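Local coordinates for putative Nitroreductase (Anabaena variabilis ATCC 29413, PDB 3EO7), which binds flavin mononucleotide and is probably an oxidoreductase of the nitroreductase family, though its substrate is not established, at residues L78-G83 with D326-M331; Q145-A150 with N219-I224; E417-F420 with Q425-G428. All coordinates share one frame; numbering follows the deposited sequence.

Contact 1 (L78-G83 with D326-M331); sequences LFRSYG and DLEITM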
loop_
_atom_site.group_PDB
_atom_site.type_symbol
_atom_site.label_atom_id
_atom_site.label_comp_id
_atom_site.label_asym_id
_atom_site.label_seq_id
_atom_site.Cartn_x
_atom_site.Cartn_y
_atom_site.Cartn_z
ATOM N N LEU A 78 -10.459 -11.832 3.788
ATOM C CA LEU A 78 -10.974 -10.470 3.912
ATOM C C LEU A 78 -10.666 -9.887 5.280
ATOM O O LEU A 78 -10.245 -8.724 5.398
ATOM C CB LEU A 78 -12.445 -10.418 3.588
ATOM C CG LEU A 78 -12.854 -10.603 2.109
ATOM C CD1 LEU A 78 -14.367 -10.872 1.980
ATOM C CD2 LEU A 78 -12.413 -9.363 1.328
ATOM N N PHE A 79 -10.838 -10.700 6.314
ATOM C CA PHE A 79 -10.623 -10.211 7.683
ATOM C C PHE A 79 -9.177 -9.816 7.964
ATOM O O PHE A 79 -8.898 -8.799 8.615
ATOM C CB PHE A 79 -11.108 -11.222 8.707
ATOM C CG PHE A 79 -11.100 -10.668 10.088
ATOM C CD1 PHE A 79 -12.022 -9.668 10.438
ATOM C CD2 PHE A 79 -10.135 -11.053 11.001
ATOM C CE1 PHE A 79 -12.000 -9.097 11.688
ATOM C CE2 PHE A 79 -10.112 -10.487 12.274
ATOM C CZ PHE A 79 -11.039 -9.502 12.607
ATOM N N ARG A 80 -8.241 -10.628 7.485
ATOM C CA ARG A 80 -6.837 -10.357 7.714
ATOM C C ARG A 80 -6.405 -9.189 6.826
ATOM O O ARG A 80 -5.419 -8.538 7.121
ATOM C CB ARG A 80 -5.985 -11.589 7.417
ATOM C CG ARG A 80 -6.208 -12.811 8.343
ATOM C CD ARG A 80 -5.393 -12.725 9.607
ATOM N NE ARG A 80 -5.715 -13.821 10.534
ATOM C CZ ARG A 80 -6.400 -13.707 11.682
ATOM N NH1 ARG A 80 -6.865 -12.540 12.132
ATOM N NH2 ARG A 80 -6.604 -14.797 12.422
ATOM N N SER A 81 -7.136 -8.928 5.737
ATOM C CA SER A 81 -6.800 -7.829 4.827
ATOM C C SER A 81 -7.282 -6.453 5.320
ATOM O O SER A 81 -6.537 -5.479 5.250
ATOM C CB SER A 81 -7.382 -8.047 3.426
ATOM O OG SER A 81 -6.746 -9.131 2.781
ATOM N N TYR A 82 -8.541 -6.368 5.746
ATOM C CA TYR A 82 -9.144 -5.063 6.048
ATOM C C TYR A 82 -10.170 -5.104 7.163
ATOM O O TYR A 82 -11.006 -4.205 7.288
ATOM C CB TYR A 82 -9.753 -4.513 4.766
ATOM C CG TYR A 82 -9.858 -3.015 4.630
ATOM C CD1 TYR A 82 -8.794 -2.186 5.001
ATOM C CD2 TYR A 82 -10.999 -2.420 4.118
ATOM C CE1 TYR A 82 -8.865 -0.791 4.844
ATOM C CE2 TYR A 82 -11.081 -1.047 3.963
ATOM C CZ TYR A 82 -10.003 -0.224 4.334
ATOM O OH TYR A 82 -10.081 1.155 4.170
ATOM N N GLY A 83 -10.043 -6.101 8.028
ATOM C CA GLY A 83 -10.963 -6.251 9.126
ATOM C C GLY A 83 -10.663 -5.259 10.223
ATOM O O GLY A 83 -9.556 -4.700 10.288
ATOM N N ASP A 326 2.115 -17.311 13.123
ATOM C CA ASP A 326 2.622 -16.087 13.736
ATOM C C ASP A 326 2.423 -14.882 12.807
ATOM O O ASP A 326 2.349 -13.753 13.278
ATOM C CB ASP A 326 4.070 -16.271 14.202
ATOM C CG ASP A 326 4.208 -17.394 15.242
ATOM O OD1 ASP A 326 3.402 -17.436 16.197
ATOM O OD2 ASP A 326 5.129 -18.224 15.126
ATOM N N LEU A 327 2.350 -15.132 11.500
ATOM C CA LEU A 327 2.019 -14.094 10.532
ATOM C C LEU A 327 0.565 -13.693 10.793
ATOM O O LEU A 327 0.246 -12.508 10.834
ATOM C CB LEU A 327 2.218 -14.585 9.111
ATOM C CG LEU A 327 1.825 -13.558 8.034
ATOM C CD1 LEU A 327 2.530 -12.177 8.172
ATOM C CD2 LEU A 327 2.037 -14.194 6.658
ATOM N N GLU A 328 -0.314 -14.677 11.006
ATOM C CA GLU A 328 -1.713 -14.360 11.352
ATOM C C GLU A 328 -1.855 -13.536 12.619
ATOM O O GLU A 328 -2.558 -12.519 12.638
ATOM C CB GLU A 328 -2.547 -15.622 11.492
ATOM C CG GLU A 328 -2.696 -16.349 10.206
ATOM C CD GLU A 328 -3.985 -17.171 10.131
ATOM O OE1 GLU A 328 -5.135 -16.612 10.206
ATOM O OE2 GLU A 328 -3.826 -18.390 9.955
ATOM N N ILE A 329 -1.168 -13.956 13.664
ATOM C CA ILE A 329 -1.230 -13.259 14.938
ATOM C C ILE A 329 -0.692 -11.824 14.789
ATOM O O ILE A 329 -1.303 -10.861 15.267
ATOM C CB ILE A 329 -0.429 -14.009 16.013
ATOM C CG1 ILE A 329 -1.122 -15.342 16.354
ATOM C CG2 ILE A 329 -0.274 -13.148 17.261
ATOM C CD1 ILE A 329 -0.247 -16.277 17.222
ATOM N N THR A 330 0.427 -11.696 14.096
ATOM C CA THR A 330 1.039 -10.405 13.846
ATOM C C THR A 330 0.119 -9.476 13.032
ATOM O O THR A 330 -0.048 -8.309 13.395
ATOM C CB THR A 330 2.424 -10.578 13.201
ATOM O OG1 THR A 330 3.335 -11.090 14.203
ATOM C CG2 THR A 330 2.920 -9.273 12.652
HETATM N N MSE A 331 -0.525 -10.008 12.001
HETATM C CA MSE A 331 -1.438 -9.215 11.201
HETATM C C MSE A 331 -2.596 -8.741 12.054
HETATM O O MSE A 331 -3.049 -7.604 11.938
HETATM C CB MSE A 331 -1.936 -10.000 10.000
HETATM C CG MSE A 331 -0.836 -10.235 8.987
HETATM SE SE MSE A 331 -1.450 -11.172 7.405
HETATM C CE MSE A 331 -2.227 -9.651 6.425
#

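Contact 2 (Q145-A150 with N219-I224); sequences QSLQEA and NDLLYI. With ACT (acetate ion), chain Q.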
loop_
_atom_site.group_PDB
_atom_site.type_symbol
_atom_site.label_atom_id
_atom_site.label_comp_id
_atom_site.label_asym_id
_atom_site.label_seq_id
_atom_site.Cartn_x
_atom_site.Cartn_y
_atom_site.Cartn_z
ATOM N N GLN A 145 -17.680 -10.430 -17.958
ATOM C CA GLN A 145 -17.226 -9.978 -19.259
ATOM C C GLN A 145 -16.949 -8.470 -19.279
ATOM O O GLN A 145 -15.957 -8.031 -19.887
ATOM C CB GLN A 145 -18.172 -10.392 -20.375
ATOM C CG GLN A 145 -17.616 -10.001 -21.725
ATOM C CD GLN A 145 -18.392 -10.577 -22.859
ATOM O OE1 GLN A 145 -18.851 -11.716 -22.794
ATOM N NE2 GLN A 145 -18.533 -9.801 -23.924
ATOM N N SER A 146 -17.807 -7.685 -18.626
ATOM C CA SER A 146 -17.593 -6.229 -18.539
ATOM C C SER A 146 -16.269 -5.920 -17.815
ATOM O O SER A 146 -15.549 -4.981 -18.178
ATOM C CB SER A 146 -18.774 -5.502 -17.870
ATOM O OG SER A 146 -18.970 -5.894 -16.519
ATOM N N LEU A 147 -15.952 -6.706 -16.792
ATOM C CA LEU A 147 -14.702 -6.530 -16.064
ATOM C C LEU A 147 -13.532 -6.908 -16.969
ATOM O O LEU A 147 -12.512 -6.223 -16.998
ATOM C CB LEU A 147 -14.690 -7.337 -14.756
ATOM C CG LEU A 147 -13.419 -7.120 -13.902
ATOM C CD1 LEU A 147 -13.152 -5.616 -13.560
ATOM C CD2 LEU A 147 -13.563 -7.973 -12.636
ATOM N N GLN A 148 -13.683 -7.997 -17.714
ATOM C CA GLN A 148 -12.662 -8.393 -18.659
ATOM C C GLN A 148 -12.411 -7.296 -19.694
ATOM O O GLN A 148 -11.289 -6.912 -19.892
ATOM C CB GLN A 148 -13.048 -9.701 -19.344
ATOM C CG GLN A 148 -12.964 -10.926 -18.430
ATOM C CD GLN A 148 -13.386 -12.183 -19.120
ATOM O OE1 GLN A 148 -14.583 -12.364 -19.465
ATOM N NE2 GLN A 148 -12.408 -13.086 -19.353
ATOM N N GLU A 149 -13.458 -6.746 -20.294
ATOM C CA GLU A 149 -13.281 -5.681 -21.303
ATOM C C GLU A 149 -12.569 -4.448 -20.689
ATOM O O GLU A 149 -11.637 -3.863 -21.283
ATOM C CB GLU A 149 -14.648 -5.305 -21.897
ATOM C CG GLU A 149 -15.247 -6.412 -22.747
ATOM C CD GLU A 149 -16.741 -6.240 -23.034
ATOM O OE1 GLU A 149 -17.423 -5.477 -22.319
ATOM O OE2 GLU A 149 -17.242 -6.928 -23.951
ATOM N N ALA A 150 -12.972 -4.098 -19.473
ATOM C CA ALA A 150 -12.418 -2.954 -18.766
ATOM C C ALA A 150 -10.949 -3.163 -18.437
ATOM O O ALA A 150 -10.198 -2.204 -18.320
ATOM C CB ALA A 150 -13.216 -2.667 -17.482
ATOM N N ASN A 219 -15.431 1.864 -12.870
ATOM C CA ASN A 219 -16.262 2.652 -11.961
ATOM C C ASN A 219 -17.729 2.498 -12.323
ATOM O O ASN A 219 -18.571 2.403 -11.458
ATOM C CB ASN A 219 -15.783 4.102 -11.892
ATOM C CG ASN A 219 -14.369 4.199 -11.289
ATOM O OD1 ASN A 219 -13.967 3.303 -10.525
ATOM N ND2 ASN A 219 -13.605 5.226 -11.668
ATOM N N ASP A 220 -18.027 2.444 -13.615
ATOM C CA ASP A 220 -19.397 2.189 -14.056
ATOM C C ASP A 220 -19.884 0.808 -13.595
ATOM O O ASP A 220 -21.041 0.653 -13.149
ATOM C CB ASP A 220 -19.493 2.279 -15.588
ATOM C CG ASP A 220 -19.437 3.727 -16.133
ATOM O OD1 ASP A 220 -19.440 4.706 -15.348
ATOM O OD2 ASP A 220 -19.405 3.866 -17.383
ATOM N N LEU A 221 -19.016 -0.188 -13.753
ATOM C CA LEU A 221 -19.301 -1.607 -13.415
ATOM C C LEU A 221 -19.679 -1.749 -11.945
ATOM O O LEU A 221 -20.637 -2.434 -11.608
ATOM C CB LEU A 221 -18.076 -2.487 -13.795
ATOM C CG LEU A 221 -18.057 -3.953 -13.330
ATOM C CD1 LEU A 221 -17.279 -4.857 -14.312
ATOM C CD2 LEU A 221 -17.496 -4.123 -11.989
ATOM N N LEU A 222 -18.966 -1.036 -11.076
ATOM C CA LEU A 222 -19.250 -1.019 -9.636
ATOM C C LEU A 222 -20.441 -0.161 -9.208
ATOM O O LEU A 222 -20.906 -0.278 -8.069
ATOM C CB LEU A 222 -18.036 -0.514 -8.876
ATOM C CG LEU A 222 -16.839 -1.455 -8.884
ATOM C CD1 LEU A 222 -15.637 -0.741 -8.207
ATOM C CD2 LEU A 222 -17.212 -2.782 -8.189
ATOM N N TYR A 223 -20.883 0.698 -10.123
ATOM C CA TYR A 223 -22.000 1.633 -9.932
ATOM C C TYR A 223 -21.709 2.673 -8.847
ATOM O O TYR A 223 -22.572 3.013 -8.027
ATOM C CB TYR A 223 -23.319 0.903 -9.682
ATOM C CG TYR A 223 -24.516 1.753 -10.045
ATOM C CD1 TYR A 223 -24.769 2.081 -11.374
ATOM C CD2 TYR A 223 -25.385 2.233 -9.072
ATOM C CE1 TYR A 223 -25.856 2.875 -11.722
ATOM C CE2 TYR A 223 -26.473 3.021 -9.410
ATOM C CZ TYR A 223 -26.696 3.340 -10.732
ATOM O OH TYR A 223 -27.775 4.118 -11.068
ATOM N N ILE A 224 -20.496 3.211 -8.893
ATOM C CA ILE A 224 -20.048 4.215 -7.950
ATOM C C ILE A 224 -19.959 5.587 -8.639
ATOM O O ILE A 224 -19.798 5.688 -9.871
ATOM C CB ILE A 224 -18.696 3.823 -7.292
ATOM C CG1 ILE A 224 -17.567 3.701 -8.320
ATOM C CG2 ILE A 224 -18.906 2.567 -6.454
ATOM C CD1 ILE A 224 -16.222 3.436 -7.738
HETATM C C ACT Q . -13.703 7.922 -14.154
HETATM O O ACT Q . -14.471 7.063 -13.623
HETATM O OXT ACT Q . -12.583 8.212 -13.474
HETATM C CH3 ACT Q . -14.292 8.567 -15.415
#

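Contact 3 (E417-F420 with Q425-G428); sequences ELHF and QELG. With FMN (flavin mononucleotide), chain B.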
loop_
_atom_site.group_PDB
_atom_site.type_symbol
_atom_site.label_atom_id
_atom_site.label_comp_id
_atom_site.label_asym_id
_atom_site.label_seq_id
_atom_site.Cartn_x
_atom_site.Cartn_y
_atom_site.Cartn_z
ATOM N N GLU A 417 17.838 16.233 12.588
ATOM C CA GLU A 417 17.381 16.454 11.245
ATOM C C GLU A 417 16.104 15.699 10.937
ATOM O O GLU A 417 15.166 16.272 10.409
ATOM C CB GLU A 417 18.455 16.035 10.245
ATOM C CG GLU A 417 19.693 16.925 10.240
ATOM C CD GLU A 417 20.742 16.707 11.349
ATOM O OE1 GLU A 417 20.650 15.873 12.298
ATOM O OE2 GLU A 417 21.721 17.468 11.251
ATOM N N LEU A 418 16.071 14.419 11.292
ATOM C CA LEU A 418 14.914 13.557 11.007
ATOM C C LEU A 418 13.692 14.039 11.790
ATOM O O LEU A 418 12.571 14.005 11.312
ATOM C CB LEU A 418 15.251 12.113 11.333
ATOM C CG LEU A 418 16.247 11.397 10.390
ATOM C CD1 LEU A 418 16.797 10.162 11.099
ATOM C CD2 LEU A 418 15.581 11.102 9.014
ATOM N N HIS A 419 13.930 14.532 12.992
ATOM C CA HIS A 419 12.889 15.104 13.813
ATOM C C HIS A 419 12.206 16.232 13.020
ATOM O O HIS A 419 10.976 16.253 12.902
ATOM C CB HIS A 419 13.536 15.606 15.103
ATOM C CG HIS A 419 12.578 16.080 16.134
ATOM N ND1 HIS A 419 12.995 16.806 17.234
ATOM C CD2 HIS A 419 11.247 15.925 16.263
ATOM C CE1 HIS A 419 11.947 17.088 17.987
ATOM N NE2 HIS A 419 10.873 16.571 17.420
ATOM N N PHE A 420 13.010 17.136 12.465
ATOM C CA PHE A 420 12.517 18.240 11.642
ATOM C C PHE A 420 11.851 17.759 10.363
ATOM O O PHE A 420 10.720 18.148 10.057
ATOM C CB PHE A 420 13.673 19.185 11.321
ATOM C CG PHE A 420 13.349 20.268 10.302
ATOM C CD1 PHE A 420 12.652 21.399 10.661
ATOM C CD2 PHE A 420 13.834 20.163 9.001
ATOM C CE1 PHE A 420 12.395 22.378 9.724
ATOM C CE2 PHE A 420 13.593 21.145 8.074
ATOM C CZ PHE A 420 12.877 22.242 8.437
ATOM N N GLN A 425 7.943 15.392 14.268
ATOM C CA GLN A 425 7.518 14.224 15.037
ATOM C C GLN A 425 8.678 13.533 15.736
ATOM O O GLN A 425 9.699 13.242 15.100
ATOM C CB GLN A 425 6.800 13.229 14.153
ATOM C CG GLN A 425 5.499 13.804 13.593
ATOM C CD GLN A 425 4.728 12.792 12.795
ATOM O OE1 GLN A 425 4.124 11.881 13.368
ATOM N NE2 GLN A 425 4.758 12.918 11.476
ATOM N N GLU A 426 8.486 13.243 17.025
ATOM C CA GLU A 426 9.475 12.515 17.828
ATOM C C GLU A 426 9.746 11.129 17.261
ATOM O O GLU A 426 10.812 10.552 17.492
ATOM C CB GLU A 426 9.052 12.430 19.293
ATOM C CG GLU A 426 9.053 13.770 19.952
ATOM C CD GLU A 426 8.665 13.727 21.421
ATOM O OE1 GLU A 426 8.354 12.628 21.954
ATOM O OE2 GLU A 426 8.687 14.815 22.043
ATOM N N LEU A 427 8.802 10.569 16.522
ATOM C CA LEU A 427 9.069 9.290 15.853
ATOM C C LEU A 427 10.327 9.370 15.000
ATOM O O LEU A 427 11.098 8.427 14.970
ATOM C CB LEU A 427 7.891 8.850 14.981
ATOM C CG LEU A 427 6.639 8.375 15.722
ATOM C CD1 LEU A 427 5.419 8.303 14.729
ATOM C CD2 LEU A 427 6.818 7.025 16.441
ATOM N N GLY A 428 10.523 10.485 14.298
ATOM C CA GLY A 428 11.743 10.673 13.463
ATOM C C GLY A 428 12.992 10.864 14.320
ATOM O O GLY A 428 14.063 10.359 13.992
HETATM N N1 FMN B . 1.362 7.942 12.217
HETATM C C2 FMN B . 1.990 9.040 12.782
HETATM O O2 FMN B . 2.086 9.154 13.999
HETATM N N3 FMN B . 2.507 10.069 12.041
HETATM C C4 FMN B . 2.405 10.102 10.682
HETATM O O4 FMN B . 3.053 10.962 10.058
HETATM C C4A FMN B . 1.785 9.015 10.070
HETATM N N5 FMN B . 1.601 9.011 8.701
HETATM C C5A FMN B . 1.057 7.871 8.075
HETATM C C6 FMN B . 0.962 7.778 6.691
HETATM C C7 FMN B . 0.402 6.661 6.072
HETATM C C7M FMN B . 0.423 6.536 4.541
HETATM C C8 FMN B . -0.072 5.607 6.843
HETATM C C8M FMN B . -0.509 4.292 6.230
HETATM C C9 FMN B . 0.018 5.672 8.246
HETATM C C9A FMN B . 0.583 6.803 8.859
HETATM N N10 FMN B . 0.666 6.879 10.244
HETATM C C10 FMN B . 1.269 7.953 10.841
HETATM C "C1'" FMN B . -0.045 5.882 11.137
HETATM C "C2'" FMN B . -1.541 6.109 11.221
HETATM O "O2'" FMN B . -1.817 7.188 12.141
HETATM C "C3'" FMN B . -2.220 4.812 11.655
HETATM O "O3'" FMN B . -2.090 3.824 10.628
HETATM C "C4'" FMN B . -3.694 4.985 12.067
HETATM O "O4'" FMN B . -3.810 5.869 13.218
HETATM C "C5'" FMN B . -4.312 3.636 12.379
HETATM O "O5'" FMN B . -3.632 2.967 13.407
HETATM P P FMN B . -2.988 1.537 13.200
HETATM O O1P FMN B . -1.886 1.670 12.154
HETATM O O2P FMN B . -2.437 1.162 14.570
HETATM O O3P FMN B . -4.040 0.564 12.754
#

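Contact 1 (L78-G83 with D326-M331)
Arg80 reaches from helix 66-82 to Glu328 on helix 325-333 and forms a salt bridge, the polar half of this contact. The grip is side-on and converges on a single oxygen. Arg80 NE gives Glu328 OE1 the straighter bond, 2.9 Å long with an N-H...O angle of 163°, and meets the anti lone pair of that oxygen. Arg80 NH2 adds a longer, more bent bond of 3.2 Å to the same Glu328 OE1, arriving from above the carboxylate plane. OE1 itself stays in the guanidinium plane, and the two flat groups are turned 62° apart. Glu328 O lies over one face of the Arg80 guanidinium, offset toward its rim. A sharp bend at chi2 (-85°) turns the arginine chain so that it crosses the glutamate at about a right angle. Arg76, one turn back on helix 66-82, also pairs with Glu328 OE1, so two positive charges probably favour the ionised carboxylate.

Van der Waals packing comes from Met331, a selenomethionine with a long, flexible, unbranched chain. Bending at chi3 brings its methyl CE to 3.5 Å from Arg80 O; the apolar pair is Arg80 CB and Met331 CE, 4.3 Å apart.

Around the pair, helix 181-202 meets Arg80 through Ser199 and Glu328 through Ile202, helix 452-473 packs on Met331 through Leu469, and strand 109-115 touches Leu78 and Tyr82 through Val111.

Contact 2 (Q145-A150 with N219-I224)
Leu221, on the last turn of helix 215-222, packs against Leu147 of helix 144-150, joining two short helices of the first nitroreductase-family region beside its antiparallel sheet. The helix carrying Leu221 ends in a Schellman motif: Tyr223 has positive phi (64°), and two bonds return into the final turn, from Tyr223 N to Asp220 O and, weakly, from Ile224 N to Asn219 O.

The apolar contact is small and rests on one methyl, Leu221 CD1, which touches Leu147 CB at 3.6 Å. Leu221 CG stands opposite its own backbone N (chi1 170°), and this carries CD1 across to the other helix. There the methyl also packs close to the backbone, with Leu221 CD1 3.4 Å from Leu147 N, a reach that suits a branched leucine. Leu147 and Leu222 both meet Ile165 of strand 162-169, so the two helices share a sheet surface.

Polar bonds run within the helices or outward. In the conformer modelled here, Ser146 OG is hydrogen-bonded to Val143 O, just before the helix begins. Gln145 NE2 bonds Glu149 OE2 one turn on, nearly straight but above the carboxylate plane. Asn219 OD1 accepts from Ala231 N, while its ND2 donates to a bound acetate, probably from the crystallisation liquor, with 2.8 Å between Asn219 ND2 and acetate O.

Contact 3 (E417-F420 with Q425-G428)
His419 reaches the start of helix 426-430 with its ring. A chi1 of -173° carries the imidazole there, where it passes obliquely by Glu426 N and its CD2 lies 3.3 Å from Gln425 O. Alongside, Leu418 CB rests 3.4 Å from Gly428 O. The helices come so close that Gly428, lacking a side chain, suits its place: a beta carbon there would collide with Leu418 O.

Gln425, the N-cap residue, has its beta carbon pointing away from helix 415-421, and its side chain ends at the flavin. Gln425 OE1 accepts from FMN N3 at 2.8 Å, and Gln425 NE2 donates to FMN O4 at 3.0 Å, both nearly straight; an amide matches this donor-acceptor edge. Leu427 CD1 lies 3.5 Å from FMN O2. NE2 also bonds Cys422 O, consistent with this orientation of the amide. A leucine in place of Gln425 would probably leave FMN N3 and O4 without these partners and Cys422 O without its amide donor.

Further out, Leu418 packs on strands 381-390 and 433-439, and Leu427 on strand 477-481. Paired hydrogen bonding to the pyrimidine edge of an isoalloxazine, here from the N-terminus of a short helix, is characteristic of a flavin-binding site.

In the fold
The three contacts are spread across a single chain with two nitroreductase-family regions, and none touches another. Contact 2 lies in the first region, nested in sequence within the long loop closed by contact 1; contact 3 lies in the second. Contacts 2 and 3 sit on opposite sides of the chain's centre, with centres about 44 Å apart, whereas contact 1 is about 29 Å from contact 2 and about 30 Å from contact 3, centre to centre. Only contact 3 holds flavin-binding residues. In contact 1 the Met331 side chain is about 11 Å from FMN, and its helix is followed directly by Arg334 and Arg335, which bind FMN. Contact 2 is plain helix packing, away from the flavin site.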